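Local atomic coordinates of TRAP-T family transporter, DctP (Periplasmic binding) subunit (Sulfitobacter sp. NAS-14.1, PDB entry 4PF8), a protein that binds beta-D-galacturonate as the periplasmic solute-binding subunit of a TRAP transporter, probably delivering it to the membrane components for uptake. Residues W26-E34 and G59-Q70. Sequence-based numbering, arbitrary orientation.
With GTR (beta-D-galactopyranuronic acid), chain D.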
loop_
_atom_site.group_PDB
_atom_site.type_symbol
_atom_site.label_atom_id
_atom_site.label_comp_id
_atom_site.label_asym_id
_atom_site.label_seq_id
_atom_site.Cartn_x
_atom_site.Cartn_y
_atom_site.Cartn_z
ATOM N N TRP A 26 6.011 -16.978 -15.955
ATOM C CA TRP A 26 5.549 -16.427 -14.686
ATOM C C TRP A 26 4.346 -15.529 -14.875
ATOM O O TRP A 26 4.183 -14.874 -15.908
ATOM C CB TRP A 26 6.617 -15.562 -14.022
ATOM C CG TRP A 26 7.765 -16.316 -13.471
ATOM C CD1 TRP A 26 7.898 -17.655 -13.372
ATOM C CD2 TRP A 26 8.949 -15.743 -12.924
ATOM N NE1 TRP A 26 9.115 -17.970 -12.798
ATOM C CE2 TRP A 26 9.774 -16.801 -12.513
ATOM C CE3 TRP A 26 9.388 -14.425 -12.741
ATOM C CZ2 TRP A 26 11.020 -16.589 -11.941
ATOM C CZ3 TRP A 26 10.624 -14.215 -12.171
ATOM C CH2 TRP A 26 11.424 -15.294 -11.774
ATOM N N ARG A 27 3.523 -15.485 -13.842
ATOM C CA ARG A 27 2.434 -14.526 -13.779
ATOM C C ARG A 27 2.629 -13.589 -12.593
ATOM O O ARG A 27 2.896 -14.030 -11.475
ATOM C CB ARG A 27 1.084 -15.229 -13.688
ATOM C CG ARG A 27 0.796 -16.056 -14.906
ATOM C CD ARG A 27 -0.679 -16.388 -15.017
ATOM N NE ARG A 27 -0.916 -17.345 -16.091
ATOM C CZ ARG A 27 -1.689 -18.421 -15.986
ATOM N NH1 ARG A 27 -2.310 -18.702 -14.848
ATOM N NH2 ARG A 27 -1.839 -19.218 -17.032
ATOM N N GLY A 28 2.519 -12.296 -12.865
ATOM C CA GLY A 28 2.681 -11.264 -11.857
ATOM C C GLY A 28 1.419 -10.451 -11.652
ATOM O O GLY A 28 0.693 -10.167 -12.604
ATOM N N TRP A 29 1.133 -10.126 -10.398
ATOM C CA TRP A 29 -0.106 -9.429 -10.040
ATOM C C TRP A 29 0.146 -7.961 -9.749
ATOM O O TRP A 29 1.055 -7.616 -9.008
ATOM C CB TRP A 29 -0.710 -10.054 -8.794
ATOM C CG TRP A 29 -2.035 -9.475 -8.343
ATOM C CD1 TRP A 29 -3.279 -9.882 -8.716
ATOM C CD2 TRP A 29 -2.226 -8.380 -7.439
ATOM N NE1 TRP A 29 -4.248 -9.114 -8.097
ATOM C CE2 TRP A 29 -3.620 -8.194 -7.296
ATOM C CE3 TRP A 29 -1.359 -7.574 -6.699
ATOM C CZ2 TRP A 29 -4.161 -7.209 -6.458
ATOM C CZ3 TRP A 29 -1.895 -6.599 -5.866
ATOM C CH2 TRP A 29 -3.280 -6.435 -5.747
ATOM N N ASN A 30 -0.691 -7.113 -10.329
ATOM C CA ASN A 30 -0.688 -5.680 -10.048
ATOM C C ASN A 30 -2.134 -5.239 -9.955
ATOM O O ASN A 30 -2.940 -5.577 -10.811
ATOM C CB ASN A 30 -0.013 -4.972 -11.208
ATOM C CG ASN A 30 0.141 -3.464 -11.005
ATOM O OD1 ASN A 30 0.114 -2.942 -9.888
ATOM N ND2 ASN A 30 0.376 -2.780 -12.083
ATOM N N ILE A 31 -2.453 -4.442 -8.933
ATOM C CA ILE A 31 -3.784 -3.886 -8.776
ATOM C C ILE A 31 -4.022 -2.644 -9.640
ATOM O O ILE A 31 -5.157 -2.277 -9.911
ATOM C CB ILE A 31 -4.049 -3.559 -7.292
ATOM C CG1 ILE A 31 -5.542 -3.514 -6.971
ATOM C CG2 ILE A 31 -3.354 -2.263 -6.878
ATOM C CD1 ILE A 31 -5.799 -3.459 -5.455
ATOM N N HIS A 32 -2.938 -1.996 -10.063
ATOM C CA HIS A 32 -3.036 -0.682 -10.692
ATOM C C HIS A 32 -3.230 -0.667 -12.182
ATOM O O HIS A 32 -3.013 -1.676 -12.856
ATOM C CB HIS A 32 -1.787 0.092 -10.346
ATOM C CG HIS A 32 -1.728 0.471 -8.915
ATOM N ND1 HIS A 32 -2.586 1.398 -8.366
ATOM C CD2 HIS A 32 -0.949 0.026 -7.911
ATOM C CE1 HIS A 32 -2.313 1.525 -7.077
ATOM N NE2 HIS A 32 -1.337 0.692 -6.778
ATOM N N VAL A 33 -3.670 0.481 -12.703
ATOM C CA VAL A 33 -3.734 0.695 -14.136
ATOM C C VAL A 33 -2.351 0.553 -14.760
ATOM O O VAL A 33 -1.351 0.669 -14.066
ATOM C CB VAL A 33 -4.344 2.061 -14.477
ATOM C CG1 VAL A 33 -5.777 2.130 -13.917
ATOM C CG2 VAL A 33 -3.468 3.192 -13.939
ATOM N N GLU A 34 -2.303 0.280 -16.065
ATOM C CA GLU A 34 -1.038 0.034 -16.732
ATOM C C GLU A 34 -0.086 1.220 -16.608
ATOM O O GLU A 34 1.124 1.028 -16.437
ATOM C CB GLU A 34 -1.269 -0.299 -18.216
ATOM C CG GLU A 34 -0.011 -0.766 -18.924
ATOM C CD GLU A 34 -0.278 -1.395 -20.285
ATOM O OE1 GLU A 34 -1.458 -1.503 -20.684
ATOM O OE2 GLU A 34 0.706 -1.775 -20.955
ATOM N N GLY A 59 7.662 -14.026 -18.548
ATOM C CA GLY A 59 6.490 -13.813 -17.729
ATOM C C GLY A 59 5.753 -12.579 -18.155
ATOM O O GLY A 59 6.136 -11.876 -19.091
ATOM N N LYS A 60 4.674 -12.320 -17.448
ATOM C CA LYS A 60 3.785 -11.236 -17.801
ATOM C C LYS A 60 3.194 -10.681 -16.540
ATOM O O LYS A 60 2.819 -11.434 -15.635
ATOM C CB LYS A 60 2.657 -11.738 -18.709
ATOM C CG LYS A 60 1.672 -10.635 -19.089
ATOM C CD LYS A 60 0.616 -11.123 -20.072
ATOM C CE LYS A 60 -0.406 -10.032 -20.343
ATOM N NZ LYS A 60 -1.673 -10.584 -20.923
ATOM N N VAL A 61 3.120 -9.350 -16.493
ATOM C CA VAL A 61 2.420 -8.631 -15.446
ATOM C C VAL A 61 0.973 -8.395 -15.872
ATOM O O VAL A 61 0.698 -7.933 -16.976
ATOM C CB VAL A 61 3.085 -7.272 -15.170
ATOM C CG1 VAL A 61 2.386 -6.555 -14.014
ATOM C CG2 VAL A 61 4.570 -7.470 -14.865
ATOM N N PHE A 62 0.055 -8.768 -14.994
ATOM C CA PHE A 62 -1.370 -8.618 -15.244
ATOM C C PHE A 62 -1.873 -7.470 -14.411
ATOM O O PHE A 62 -1.907 -7.546 -13.177
ATOM C CB PHE A 62 -2.105 -9.913 -14.894
ATOM C CG PHE A 62 -1.785 -11.042 -15.837
ATOM C CD1 PHE A 62 -0.649 -11.821 -15.653
ATOM C CD2 PHE A 62 -2.583 -11.285 -16.921
ATOM C CE1 PHE A 62 -0.336 -12.826 -16.514
ATOM C CE2 PHE A 62 -2.281 -12.302 -17.801
ATOM C CZ PHE A 62 -1.153 -13.079 -17.598
ATOM N N HIS A 63 -2.233 -6.392 -15.098
ATOM C CA HIS A 63 -2.592 -5.137 -14.449
ATOM C C HIS A 63 -4.065 -5.084 -14.049
ATOM O O HIS A 63 -4.857 -5.973 -14.380
ATOM C CB HIS A 63 -2.273 -3.975 -15.406
ATOM C CG HIS A 63 -0.853 -3.944 -15.840
ATOM N ND1 HIS A 63 0.179 -3.759 -14.950
ATOM C CD2 HIS A 63 -0.275 -4.090 -17.054
ATOM C CE1 HIS A 63 1.335 -3.801 -15.589
ATOM N NE2 HIS A 63 1.086 -4.003 -16.867
ATOM N N ALA A 64 -4.404 -4.050 -13.293
ATOM C CA ALA A 64 -5.789 -3.702 -12.994
ATOM C C ALA A 64 -6.507 -4.757 -12.165
ATOM O O ALA A 64 -7.744 -4.838 -12.185
ATOM C CB ALA A 64 -6.557 -3.412 -14.285
ATOM N N GLY A 65 -5.748 -5.547 -11.410
ATOM C CA GLY A 65 -6.329 -6.502 -10.477
ATOM C C GLY A 65 -7.104 -7.619 -11.157
ATOM O O GLY A 65 -7.954 -8.256 -10.525
ATOM N N VAL A 66 -6.829 -7.876 -12.435
ATOM C CA VAL A 66 -7.623 -8.835 -13.203
ATOM C C VAL A 66 -7.479 -10.265 -12.653
ATOM O O VAL A 66 -8.371 -11.113 -12.863
ATOM C CB VAL A 66 -7.279 -8.755 -14.713
ATOM C CG1 VAL A 66 -5.881 -9.287 -15.001
ATOM C CG2 VAL A 66 -8.335 -9.474 -15.558
ATOM N N LEU A 67 -6.381 -10.546 -11.946
ATOM C CA LEU A 67 -6.162 -11.877 -11.392
ATOM C C LEU A 67 -6.609 -12.015 -9.937
ATOM O O LEU A 67 -6.445 -13.075 -9.339
ATOM C CB LEU A 67 -4.695 -12.295 -11.515
ATOM C CG LEU A 67 -4.149 -12.366 -12.934
ATOM C CD1 LEU A 67 -2.736 -12.916 -12.843
ATOM C CD2 LEU A 67 -5.032 -13.222 -13.835
ATOM N N GLY A 68 -7.220 -10.970 -9.390
ATOM C CA GLY A 68 -7.861 -11.070 -8.088
ATOM C C GLY A 68 -7.797 -9.804 -7.256
ATOM O O GLY A 68 -6.993 -8.925 -7.517
ATOM N N SER A 69 -8.650 -9.733 -6.244
ATOM C CA SER A 69 -8.527 -8.740 -5.204
ATOM C C SER A 69 -7.232 -8.956 -4.438
ATOM O O SER A 69 -6.615 -10.019 -4.491
ATOM C CB SER A 69 -9.709 -8.821 -4.244
ATOM O OG SER A 69 -9.592 -9.962 -3.422
ATOM N N GLN A 70 -6.803 -7.950 -3.703
ATOM C CA GLN A 70 -5.506 -8.025 -3.098
ATOM C C GLN A 70 -5.363 -9.141 -2.045
ATOM O O GLN A 70 -4.363 -9.858 -2.055
ATOM C CB GLN A 70 -5.055 -6.644 -2.566
ATOM C CG GLN A 70 -3.631 -6.671 -2.064
ATOM C CD GLN A 70 -2.866 -5.357 -2.233
ATOM O OE1 GLN A 70 -1.643 -5.369 -2.353
ATOM N NE2 GLN A 70 -3.567 -4.244 -2.257
HETATM C C1 GTR D . -3.138 1.814 -2.991
HETATM C C2 GTR D . -2.214 0.641 -2.999
HETATM C C3 GTR D . -2.991 -0.546 -3.537
HETATM C C4 GTR D . -4.204 -0.851 -2.669
HETATM C C5 GTR D . -5.033 0.429 -2.640
HETATM C C6 GTR D . -6.233 0.265 -1.714
HETATM O O1 GTR D . -2.469 2.982 -2.420
HETATM O O2 GTR D . -1.113 0.954 -3.896
HETATM O O3 GTR D . -2.111 -1.688 -3.445
HETATM O O4 GTR D . -3.734 -1.168 -1.347
HETATM O O5 GTR D . -4.252 1.555 -2.192
HETATM O O6A GTR D . -6.600 1.310 -1.114
HETATM O O6B GTR D . -6.852 -0.824 -1.712
#
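Strands 26-29 and 59-62 run parallel, their axes 4.7 Å apart at closest approach, and are bridged by backbone hydrogen bonds from Lys60 N to Trp26 O, Gly28 N to Lys60 O and Phe62 N to Gly28 O. With helix 37-52 they form a beta-alpha-beta unit of the solute-binding fold, in which 59-62 is an outermost strand of its sheet. Asn30 N to Phe62 O extends the pairing, and the turn beyond is held by Gly65 N to Asn30 O and Ala64 N to His32 O. On the sheet face that carries Arg27, Trp29 and Phe62, the Arg27 side chain crosses the Phe62 ring obliquely, Arg27 CG 3.8 Å from Phe62 CE1. Trp29, its CG anti to the backbone N (chi1 -177°), reaches the loop after strand 59-62: NE1 donates to Gly68 O at 2.8 Å, with the acceptor close to the indole plane, and Leu67 CB meets the ring edge at CD1. The far end of the indole packs against the Gln70 side chain, which crosses it at about a right angle, Trp29 CH2 lying 3.6 Å from Gln70 CB. Replacing Trp29 with an alanine is likely to leave Gly68 O without its indole donor and to open a gap beside the Gln70 side chain. Gln70 OE1 accepts from Ser88 N, which helps fix the amide as NE2 bonds galacturonate O3 at 3.2 Å; His32 NE2 donates to O2 of the same sugar at 2.9 Å. At the turn, Asn30 ND2, also bonded to Ser39, donates to His63 ND1 (3.0 Å); the bond lies near both the imidazole and the amide plane, which are turned 79° apart. Glu43 holds His63 NE2, while Glu34 CA sits over one imidazole face, 4.2 Å from the ring centroid.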